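Local coordinates for putative metal-dependent hydrolase (Bacillus subtilis, PDB 6KNS), which binds two zinc ions and calcium in a metallo-beta-lactamase fold and may act as a metal-dependent hydrolase, perhaps related to short-form tRNase Z enzymes, at residues P19-L29 against V39-L49; L58-Y66 against L94-Q105. One frame throughout, in Å; residues are numbered along the deposited sequence.

Contact 1: residues P19-L29 against V39-L49; sequences PAANEATSGYL and VDCGSAVLSKL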
loop_
_atom_site.group_PDB
_atom_site.type_symbol
_atom_site.label_atom_id
_atom_site.label_comp_id
_atom_site.label_asym_id
_atom_site.label_seq_id
_atom_site.Cartn_x
_atom_site.Cartn_y
_atom_site.Cartn_z
ATOM N N PRO A 19 8.681 -0.619 0.375
ATOM C CA PRO A 19 8.918 -1.915 -0.247
ATOM C C PRO A 19 10.053 -1.856 -1.260
ATOM O O PRO A 19 10.160 -0.896 -2.024
ATOM C CB PRO A 19 7.597 -2.178 -0.974
ATOM C CG PRO A 19 7.138 -0.785 -1.336
ATOM C CD PRO A 19 7.447 0.012 -0.124
ATOM N N ALA A 20 10.912 -2.867 -1.247
ATOM C CA ALA A 20 11.749 -3.166 -2.402
ATOM C C ALA A 20 10.810 -3.532 -3.560
ATOM O O ALA A 20 9.618 -3.842 -3.341
ATOM C CB ALA A 20 12.710 -4.374 -2.088
ATOM N N ALA A 21 11.350 -3.494 -4.772
ATOM C CA ALA A 21 10.638 -3.883 -5.970
ATOM C C ALA A 21 9.932 -5.253 -5.822
ATOM O O ALA A 21 10.536 -6.272 -5.469
ATOM C CB ALA A 21 11.602 -3.865 -7.208
ATOM N N ASN A 22 8.622 -5.232 -6.039
ATOM C CA ASN A 22 7.768 -6.420 -6.007
ATOM C C ASN A 22 7.710 -7.109 -4.634
ATOM O O ASN A 22 7.252 -8.256 -4.517
ATOM C CB ASN A 22 8.161 -7.396 -7.108
ATOM C CG ASN A 22 7.993 -6.785 -8.506
ATOM O OD1 ASN A 22 6.909 -6.324 -8.877
ATOM N ND2 ASN A 22 9.071 -6.752 -9.261
ATOM N N GLU A 23 8.131 -6.380 -3.602
ATOM C CA GLU A 23 8.036 -6.881 -2.238
ATOM C C GLU A 23 7.086 -6.028 -1.409
ATOM O O GLU A 23 6.276 -5.257 -1.964
ATOM C CB GLU A 23 9.406 -6.941 -1.585
ATOM C CG GLU A 23 10.413 -7.784 -2.391
ATOM C CD GLU A 23 10.011 -9.265 -2.544
ATOM O OE1 GLU A 23 9.207 -9.801 -1.729
ATOM O OE2 GLU A 23 10.503 -9.881 -3.525
ATOM N N ALA A 24 7.141 -6.228 -0.091
ATOM C CA ALA A 24 6.206 -5.600 0.837
ATOM C C ALA A 24 6.875 -5.137 2.119
ATOM O O ALA A 24 8.003 -5.557 2.431
ATOM C CB ALA A 24 5.006 -6.538 1.140
ATOM N N THR A 25 6.199 -4.263 2.868
ATOM C CA THR A 25 6.684 -3.882 4.213
ATOM C C THR A 25 5.875 -4.686 5.249
ATOM O O THR A 25 5.162 -5.621 4.867
ATOM C CB THR A 25 6.674 -2.379 4.459
ATOM O OG1 THR A 25 5.336 -1.889 4.614
ATOM C CG2 THR A 25 7.347 -1.621 3.299
ATOM N N SER A 26 6.035 -4.385 6.543
ATOM C CA SER A 26 5.555 -5.254 7.594
ATOM C C SER A 26 4.103 -5.747 7.502
ATOM O O SER A 26 3.166 -4.975 7.457
ATOM C CB SER A 26 5.766 -4.615 8.951
ATOM O OG SER A 26 7.148 -4.380 9.196
ATOM N N GLY A 27 3.971 -7.066 7.535
ATOM C CA GLY A 27 2.701 -7.776 7.608
ATOM C C GLY A 27 2.946 -9.257 7.874
ATOM O O GLY A 27 3.734 -9.910 7.158
ATOM N N TYR A 28 2.305 -9.791 8.916
ATOM C CA TYR A 28 2.488 -11.210 9.314
ATOM C C TYR A 28 1.138 -11.878 9.539
ATOM O O TYR A 28 0.308 -11.367 10.303
ATOM C CB TYR A 28 3.338 -11.304 10.569
ATOM C CG TYR A 28 4.603 -10.554 10.374
ATOM C CD1 TYR A 28 5.719 -11.183 9.866
ATOM C CD2 TYR A 28 4.673 -9.195 10.631
ATOM C CE1 TYR A 28 6.893 -10.483 9.634
ATOM C CE2 TYR A 28 5.837 -8.493 10.407
ATOM C CZ TYR A 28 6.950 -9.154 9.910
ATOM O OH TYR A 28 8.097 -8.469 9.682
ATOM N N LEU A 29 0.931 -13.027 8.895
ATOM C CA LEU A 29 -0.332 -13.724 8.986
ATOM C C LEU A 29 -0.198 -14.857 9.998
ATOM O O LEU A 29 0.581 -15.787 9.789
ATOM C CB LEU A 29 -0.733 -14.269 7.623
ATOM C CG LEU A 29 -1.906 -15.262 7.539
ATOM C CD1 LEU A 29 -3.225 -14.675 8.000
ATOM C CD2 LEU A 29 -2.045 -15.720 6.113
ATOM N N VAL A 39 -1.027 -9.333 11.633
ATOM C CA VAL A 39 -0.225 -8.516 12.503
ATOM C C VAL A 39 0.533 -7.529 11.615
ATOM O O VAL A 39 1.419 -7.915 10.845
ATOM C CB VAL A 39 0.735 -9.376 13.338
ATOM C CG1 VAL A 39 1.706 -8.502 14.149
ATOM C CG2 VAL A 39 -0.056 -10.321 14.253
ATOM N N ASP A 40 0.150 -6.254 11.739
ATOM C CA ASP A 40 0.615 -5.148 10.895
ATOM C C ASP A 40 0.123 -5.280 9.474
ATOM O O ASP A 40 -0.162 -6.398 8.995
ATOM C CB ASP A 40 2.147 -4.893 11.006
ATOM C CG ASP A 40 2.527 -4.279 12.361
ATOM O OD1 ASP A 40 1.612 -3.850 13.098
ATOM O OD2 ASP A 40 3.705 -4.230 12.721
ATOM N N CYS A 41 0.044 -4.131 8.797
ATOM C CA CYS A 41 -0.659 -4.039 7.531
ATOM C C CYS A 41 -0.038 -2.925 6.662
ATOM O O CYS A 41 -0.667 -1.924 6.318
ATOM C CB CYS A 41 -2.147 -3.755 7.823
ATOM S SG CYS A 41 -3.224 -3.908 6.381
ATOM N N GLY A 42 1.214 -3.127 6.303
ATOM C CA GLY A 42 2.012 -2.122 5.622
ATOM C C GLY A 42 1.838 -2.109 4.114
ATOM O O GLY A 42 0.810 -2.571 3.589
ATOM N N SER A 43 2.850 -1.580 3.420
ATOM C CA SER A 43 2.775 -1.337 1.948
ATOM C C SER A 43 2.767 -2.656 1.151
ATOM O O SER A 43 3.614 -3.518 1.367
ATOM C CB SER A 43 3.959 -0.470 1.510
ATOM O OG SER A 43 3.811 0.026 0.191
ATOM N N ALA A 44 1.806 -2.799 0.233
ATOM C CA ALA A 44 1.644 -3.991 -0.589
ATOM C C ALA A 44 1.288 -5.255 0.209
ATOM O O ALA A 44 1.280 -6.364 -0.354
ATOM C CB ALA A 44 2.895 -4.252 -1.503
ATOM N N VAL A 45 0.924 -5.105 1.479
ATOM C CA VAL A 45 0.591 -6.251 2.287
ATOM C C VAL A 45 -0.753 -6.833 1.887
ATOM O O VAL A 45 -0.878 -8.055 1.783
ATOM C CB VAL A 45 0.678 -5.924 3.779
ATOM C CG1 VAL A 45 -0.069 -6.997 4.625
ATOM C CG2 VAL A 45 2.165 -5.810 4.125
ATOM N N LEU A 46 -1.747 -5.993 1.610
ATOM C CA LEU A 46 -3.034 -6.547 1.173
ATOM C C LEU A 46 -2.923 -7.317 -0.111
ATOM O O LEU A 46 -3.475 -8.437 -0.232
ATOM C CB LEU A 46 -4.081 -5.463 0.962
ATOM C CG LEU A 46 -4.950 -4.996 2.098
ATOM C CD1 LEU A 46 -6.210 -4.189 1.524
ATOM C CD2 LEU A 46 -5.371 -6.188 2.971
ATOM N N SER A 47 -2.214 -6.741 -1.088
ATOM C CA SER A 47 -1.999 -7.418 -2.348
ATOM C C SER A 47 -1.429 -8.835 -2.159
ATOM O O SER A 47 -1.894 -9.816 -2.776
ATOM C CB SER A 47 -1.065 -6.607 -3.220
ATOM O OG SER A 47 -0.863 -7.204 -4.493
ATOM N N LYS A 48 -0.422 -8.947 -1.323
ATOM C CA LYS A 48 0.225 -10.232 -1.080
ATOM C C LYS A 48 -0.635 -11.130 -0.186
ATOM O O LYS A 48 -0.741 -12.326 -0.447
ATOM C CB LYS A 48 1.623 -10.026 -0.499
ATOM C CG LYS A 48 2.539 -9.355 -1.525
ATOM C CD LYS A 48 3.979 -9.740 -1.366
ATOM C CE LYS A 48 4.880 -8.978 -2.358
ATOM N NZ LYS A 48 4.905 -9.554 -3.710
ATOM N N LEU A 49 -1.254 -10.546 0.834
ATOM C CA LEU A 49 -2.142 -11.278 1.721
ATOM C C LEU A 49 -3.255 -12.059 1.006
ATOM O O LEU A 49 -3.501 -13.238 1.326
ATOM C CB LEU A 49 -2.765 -10.368 2.760
ATOM C CG LEU A 49 -3.750 -11.055 3.749
ATOM C CD1 LEU A 49 -3.034 -12.123 4.586
ATOM C CD2 LEU A 49 -4.427 -10.041 4.633
#
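T25 meets the turn at S43 through both its backbone and its side chain. Its OG1 accepts from S43 N at 2.8 Å, while T25 N gives a fairly straight bond (162° at the hydrogen) to S43 O, in the plane of that carbonyl. The first torsion of T25, 72°, sets OG1 between the backbone N and the carbonyl carbon and turns it to S43; D69 O is a second partner of the same hydroxyl. One residue on, S26 O receives G42 N at 2.9 Å.

V45, the first residue of helix 45-49, points at the loop with its CG2 branch, which lies 3.1 Å from T25 O and also reaches A24 CB. K48, a turn later, runs its chain past A24 CB, bends at its last torsion and brings NZ to 2.8 Å from N22 O, arriving 39° above the carbonyl plane. Its ammonium is 4.7 Å from E23 OE1, too far for a salt bridge but close enough that attraction may contribute. L29 and L49 cross at about a right angle, CD2 of L29 to CD1 of L49 at 4.0 Å.

Y28 and V39 form an antiparallel hydrogen-bonded pair, their CB atoms on one face of the sheet; V39 O lies at the edge of the Y28 ring, 3.5 Å from CD2. The D40 carboxylate hydrogen-bonds H70, a zinc ligand, making it a second-shell residue of the metallo-beta-lactamase metal centre. S43 OG hydrogen-bonds D73 of the second subunit; V45, K48 and L29 pack on I12 of strand 7-13, while L46 faces helix 74-86.

Contact 2: residues L58-Y66 against L94-Q105; sequences LDAVILSHY and LPIYGHDADIEQ. With CA (calcium ion), chain F; ZN (zinc ion), chain H.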
loop_
_atom_site.group_PDB
_atom_site.type_symbol
_atom_site.label_atom_id
_atom_site.label_comp_id
_atom_site.label_asym_id
_atom_site.label_seq_id
_atom_site.Cartn_x
_atom_site.Cartn_y
_atom_site.Cartn_z
ATOM N N LEU A 58 -10.654 -12.974 6.903
ATOM C CA LEU A 58 -9.742 -12.400 7.867
ATOM C C LEU A 58 -10.532 -12.051 9.138
ATOM O O LEU A 58 -11.528 -11.347 9.066
ATOM C CB LEU A 58 -9.091 -11.176 7.223
ATOM C CG LEU A 58 -7.888 -10.521 7.877
ATOM C CD1 LEU A 58 -6.649 -11.472 7.819
ATOM C CD2 LEU A 58 -7.650 -9.204 7.148
ATOM N N ASP A 59 -10.126 -12.568 10.290
ATOM C CA ASP A 59 -10.883 -12.390 11.521
ATOM C C ASP A 59 -10.482 -11.159 12.320
ATOM O O ASP A 59 -11.302 -10.594 13.035
ATOM C CB ASP A 59 -10.736 -13.607 12.430
ATOM C CG ASP A 59 -11.258 -14.891 11.780
ATOM O OD1 ASP A 59 -12.460 -15.218 11.921
ATOM O OD2 ASP A 59 -10.471 -15.553 11.102
ATOM N N ALA A 60 -9.217 -10.760 12.257
ATOM C CA ALA A 60 -8.793 -9.595 13.022
ATOM C C ALA A 60 -7.464 -9.108 12.526
ATOM O O ALA A 60 -6.736 -9.843 11.886
ATOM C CB ALA A 60 -8.724 -9.935 14.532
ATOM N N VAL A 61 -7.196 -7.842 12.793
ATOM C CA VAL A 61 -5.934 -7.207 12.519
ATOM C C VAL A 61 -5.444 -6.617 13.842
ATOM O O VAL A 61 -6.246 -6.178 14.651
ATOM C CB VAL A 61 -6.093 -6.083 11.500
ATOM C CG1 VAL A 61 -4.754 -5.356 11.261
ATOM C CG2 VAL A 61 -6.667 -6.627 10.177
ATOM N N ILE A 62 -4.129 -6.610 14.048
ATOM C CA ILE A 62 -3.519 -5.885 15.171
ATOM C C ILE A 62 -2.285 -5.155 14.666
ATOM O O ILE A 62 -1.523 -5.711 13.847
ATOM C CB ILE A 62 -3.176 -6.812 16.377
ATOM C CG1 ILE A 62 -2.574 -6.009 17.530
ATOM C CG2 ILE A 62 -2.162 -7.880 16.003
ATOM C CD1 ILE A 62 -2.677 -6.777 18.872
ATOM N N LEU A 63 -2.134 -3.924 15.141
ATOM C CA LEU A 63 -1.135 -2.975 14.702
ATOM C C LEU A 63 -0.155 -2.615 15.826
ATOM O O LEU A 63 -0.563 -2.199 16.892
ATOM C CB LEU A 63 -1.837 -1.694 14.269
ATOM C CG LEU A 63 -2.833 -1.886 13.132
ATOM C CD1 LEU A 63 -3.468 -0.518 12.809
ATOM C CD2 LEU A 63 -2.161 -2.516 11.860
ATOM N N SER A 64 1.145 -2.831 15.590
ATOM C CA SER A 64 2.156 -2.561 16.615
ATOM C C SER A 64 2.308 -1.041 16.835
ATOM O O SER A 64 2.538 -0.599 17.964
ATOM C CB SER A 64 3.516 -3.111 16.200
ATOM O OG SER A 64 3.892 -2.577 14.930
ATOM N N HIS A 65 2.207 -0.277 15.755
ATOM C CA HIS A 65 2.354 1.161 15.799
ATOM C C HIS A 65 1.909 1.789 14.485
ATOM O O HIS A 65 1.576 1.063 13.532
ATOM C CB HIS A 65 3.778 1.575 16.164
ATOM C CG HIS A 65 4.837 1.304 15.126
ATOM N ND1 HIS A 65 5.167 0.036 14.691
ATOM C CD2 HIS A 65 5.728 2.148 14.539
ATOM C CE1 HIS A 65 6.197 0.126 13.860
ATOM N NE2 HIS A 65 6.552 1.395 13.747
ATOM N N TYR A 66 1.885 3.115 14.428
ATOM C CA TYR A 66 1.250 3.791 13.319
ATOM C C TYR A 66 2.180 4.444 12.299
ATOM O O TYR A 66 1.758 5.301 11.525
ATOM C CB TYR A 66 0.276 4.827 13.875
ATOM C CG TYR A 66 -0.836 4.229 14.766
ATOM C CD1 TYR A 66 -1.872 3.516 14.198
ATOM C CD2 TYR A 66 -0.852 4.405 16.122
ATOM C CE1 TYR A 66 -2.890 2.993 14.946
ATOM C CE2 TYR A 66 -1.910 3.872 16.917
ATOM C CZ TYR A 66 -2.905 3.151 16.309
ATOM O OH TYR A 66 -3.979 2.615 16.981
ATOM N N LEU A 94 -14.856 -6.232 10.855
ATOM C CA LEU A 94 -13.522 -6.746 11.126
ATOM C C LEU A 94 -12.956 -5.878 12.254
ATOM O O LEU A 94 -12.875 -4.667 12.085
ATOM C CB LEU A 94 -12.661 -6.613 9.897
ATOM C CG LEU A 94 -11.179 -6.883 10.077
ATOM C CD1 LEU A 94 -10.957 -8.392 10.397
ATOM C CD2 LEU A 94 -10.414 -6.415 8.828
ATOM N N PRO A 95 -12.571 -6.493 13.392
ATOM C CA PRO A 95 -11.931 -5.711 14.453
ATOM C C PRO A 95 -10.468 -5.395 14.066
ATOM O O PRO A 95 -9.747 -6.279 13.575
ATOM C CB PRO A 95 -12.029 -6.601 15.712
ATOM C CG PRO A 95 -12.270 -8.056 15.179
ATOM C CD PRO A 95 -12.949 -7.861 13.809
ATOM N N ILE A 96 -10.071 -4.139 14.256
ATOM C CA ILE A 96 -8.687 -3.725 14.111
ATOM C C ILE A 96 -8.220 -3.184 15.462
ATOM O O ILE A 96 -8.691 -2.139 15.905
ATOM C CB ILE A 96 -8.496 -2.656 13.032
ATOM C CG1 ILE A 96 -9.070 -3.116 11.693
ATOM C CG2 ILE A 96 -6.977 -2.343 12.846
ATOM C CD1 ILE A 96 -8.998 -2.066 10.602
ATOM N N TYR A 97 -7.346 -3.951 16.116
ATOM C CA TYR A 97 -6.742 -3.628 17.414
ATOM C C TYR A 97 -5.520 -2.716 17.234
ATOM O O TYR A 97 -4.662 -2.975 16.394
ATOM C CB TYR A 97 -6.283 -4.922 18.133
ATOM C CG TYR A 97 -7.438 -5.806 18.532
ATOM C CD1 TYR A 97 -8.110 -5.572 19.712
ATOM C CD2 TYR A 97 -7.914 -6.805 17.693
ATOM C CE1 TYR A 97 -9.204 -6.338 20.093
ATOM C CE2 TYR A 97 -9.043 -7.599 18.064
ATOM C CZ TYR A 97 -9.666 -7.329 19.258
ATOM O OH TYR A 97 -10.735 -8.018 19.686
ATOM N N GLY A 98 -5.428 -1.678 18.053
ATOM C CA GLY A 98 -4.281 -0.764 18.019
ATOM C C GLY A 98 -4.161 -0.038 19.334
ATOM O O GLY A 98 -5.066 -0.086 20.139
ATOM N N HIS A 99 -3.046 0.643 19.581
ATOM C CA HIS A 99 -2.924 1.353 20.861
ATOM C C HIS A 99 -3.612 2.684 20.697
ATOM O O HIS A 99 -3.803 3.131 19.581
ATOM C CB HIS A 99 -1.451 1.511 21.285
ATOM C CG HIS A 99 -0.684 2.510 20.490
ATOM N ND1 HIS A 99 -0.770 3.857 20.738
ATOM C CD2 HIS A 99 0.236 2.361 19.501
ATOM C CE1 HIS A 99 0.033 4.501 19.905
ATOM N NE2 HIS A 99 0.660 3.616 19.150
ATOM N N ASP A 100 -4.018 3.297 21.796
ATOM C CA ASP A 100 -4.674 4.591 21.713
ATOM C C ASP A 100 -3.900 5.758 22.397
ATOM O O ASP A 100 -4.478 6.804 22.676
ATOM C CB ASP A 100 -6.113 4.477 22.190
ATOM C CG ASP A 100 -6.222 4.306 23.690
ATOM O OD1 ASP A 100 -5.178 4.176 24.368
ATOM O OD2 ASP A 100 -7.369 4.328 24.174
ATOM N N ALA A 101 -2.589 5.597 22.595
ATOM C CA ALA A 101 -1.710 6.739 22.977
ATOM C C ALA A 101 -1.732 7.784 21.824
ATOM O O ALA A 101 -1.590 8.969 22.060
ATOM C CB ALA A 101 -0.261 6.270 23.256
ATOM N N ASP A 102 -1.914 7.337 20.587
ATOM C CA ASP A 102 -2.080 8.270 19.471
ATOM C C ASP A 102 -3.549 8.239 19.001
ATOM O O ASP A 102 -3.926 7.398 18.204
ATOM C CB ASP A 102 -1.108 7.923 18.346
ATOM C CG ASP A 102 -1.124 8.941 17.220
ATOM O OD1 ASP A 102 -2.128 9.688 17.068
ATOM O OD2 ASP A 102 -0.101 9.006 16.478
ATOM N N ILE A 103 -4.353 9.164 19.534
ATOM C CA ILE A 103 -5.797 9.163 19.383
ATOM C C ILE A 103 -6.221 9.385 17.926
ATOM O O ILE A 103 -7.114 8.696 17.429
ATOM C CB ILE A 103 -6.467 10.187 20.319
ATOM C CG1 ILE A 103 -6.468 9.645 21.757
ATOM C CG2 ILE A 103 -7.928 10.434 19.947
ATOM C CD1 ILE A 103 -7.400 8.399 21.967
ATOM N N GLU A 104 -5.582 10.336 17.259
ATOM C CA GLU A 104 -5.917 10.613 15.862
ATOM C C GLU A 104 -5.702 9.396 14.982
ATOM O O GLU A 104 -6.583 9.046 14.174
ATOM C CB GLU A 104 -5.131 11.800 15.303
ATOM C CG GLU A 104 -5.821 13.090 15.539
ATOM C CD GLU A 104 -5.756 14.097 14.377
ATOM O OE1 GLU A 104 -5.337 13.784 13.228
ATOM O OE2 GLU A 104 -6.199 15.226 14.642
ATOM N N GLN A 105 -4.569 8.716 15.160
ATOM C CA GLN A 105 -4.308 7.507 14.387
ATOM C C GLN A 105 -5.294 6.401 14.742
ATOM O O GLN A 105 -5.855 5.768 13.836
ATOM C CB GLN A 105 -2.860 7.019 14.552
ATOM C CG GLN A 105 -1.810 7.994 14.016
ATOM C CD GLN A 105 -1.829 8.129 12.497
ATOM O OE1 GLN A 105 -2.350 7.273 11.763
ATOM N NE2 GLN A 105 -1.253 9.216 12.019
HETATM CA CA CA F . -11.870 -16.852 9.338
HETATM ZN ZN ZN H . 8.508 2.239 12.986
HETATM O O HOH W 1 -1.274 0.648 17.284
HETATM O O HOH W 2 2.462 4.698 16.861
HETATM O O HOH W 3 -9.537 -17.312 8.447
#
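V61 and I96 are bridged in parallel, as are I62 and Y97, where strands 60-62 and 94-98 run side by side in one sheet of the metallo-beta-lactamase fold; the axes of these short segments come within 4.6 Å at 14°. Helices 68-71 and 74-86 lie in the connection between these adjacent parallel strands, a beta-alpha-beta crossover.

Three backbone bonds define the register: V61 N to P95 O, Y97 N to V61 O at 2.9 Å, and L63 N to Y97 O.

Apolar contacts fall on both faces. On one, V61 and I96 lie side by side and point the same way, I96 CG2 is 4.0 Å from L63 CD1, and L94 CD2 is 4.0 Å from V61 CG2; on the other, I62 CG1 meets Y97 CB at 3.9 Å. L94 CD1 lies separately against the L58 carbonyl oxygen.

Y66 is the centre of the aromatic contacts past the strand ends. Q105 CB sits over one face of its ring, 3.6 Å from the centroid and 18° off the normal, a CH-pi contact, and a water bound by L63 O and H99 N lies over the rim of the opposite face. Y66 and H99 rings meet obliquely, planes at 59°. Y66 OH donates to H99 O at 2.7 Å, in the carbonyl plane.

Metal ligation falls near both ends of segment 58-66. D59 OD2 binds calcium, with the backbone oxygens of D34 and K57, and also accepts from S36 N. H67, H140 and D161 complete the zinc site of H65, whose ND1 bonds S64 OG close to the ring plane and whose NE2 binds zinc at 2.3 Å.

In the fold
Both contacts are largely buried and belong to the same mixed sheet, their centres about 16 Å apart. Contact 1 pairs strands 27-32 and 35-39 antiparallel, continues into the turn before helix 45-49 and reaches the second subunit; in contact 2 neighbouring parallel strands pair, and no other chain of the assembly touches it. The chemistry differs accordingly: carbonyls and a threonine hydroxyl gripped by amides and a lysine in the first, a regular strand pair followed by aromatic packing in the second. They meet at D40, whose OD1 lies 2.7 Å from S64 N and whose N lies 2.7 Å from I62 O, both probable hydrogen bonds. Contact 1 thus stands behind the dizinc centre, while contact 2 supplies one of its ligands, H65.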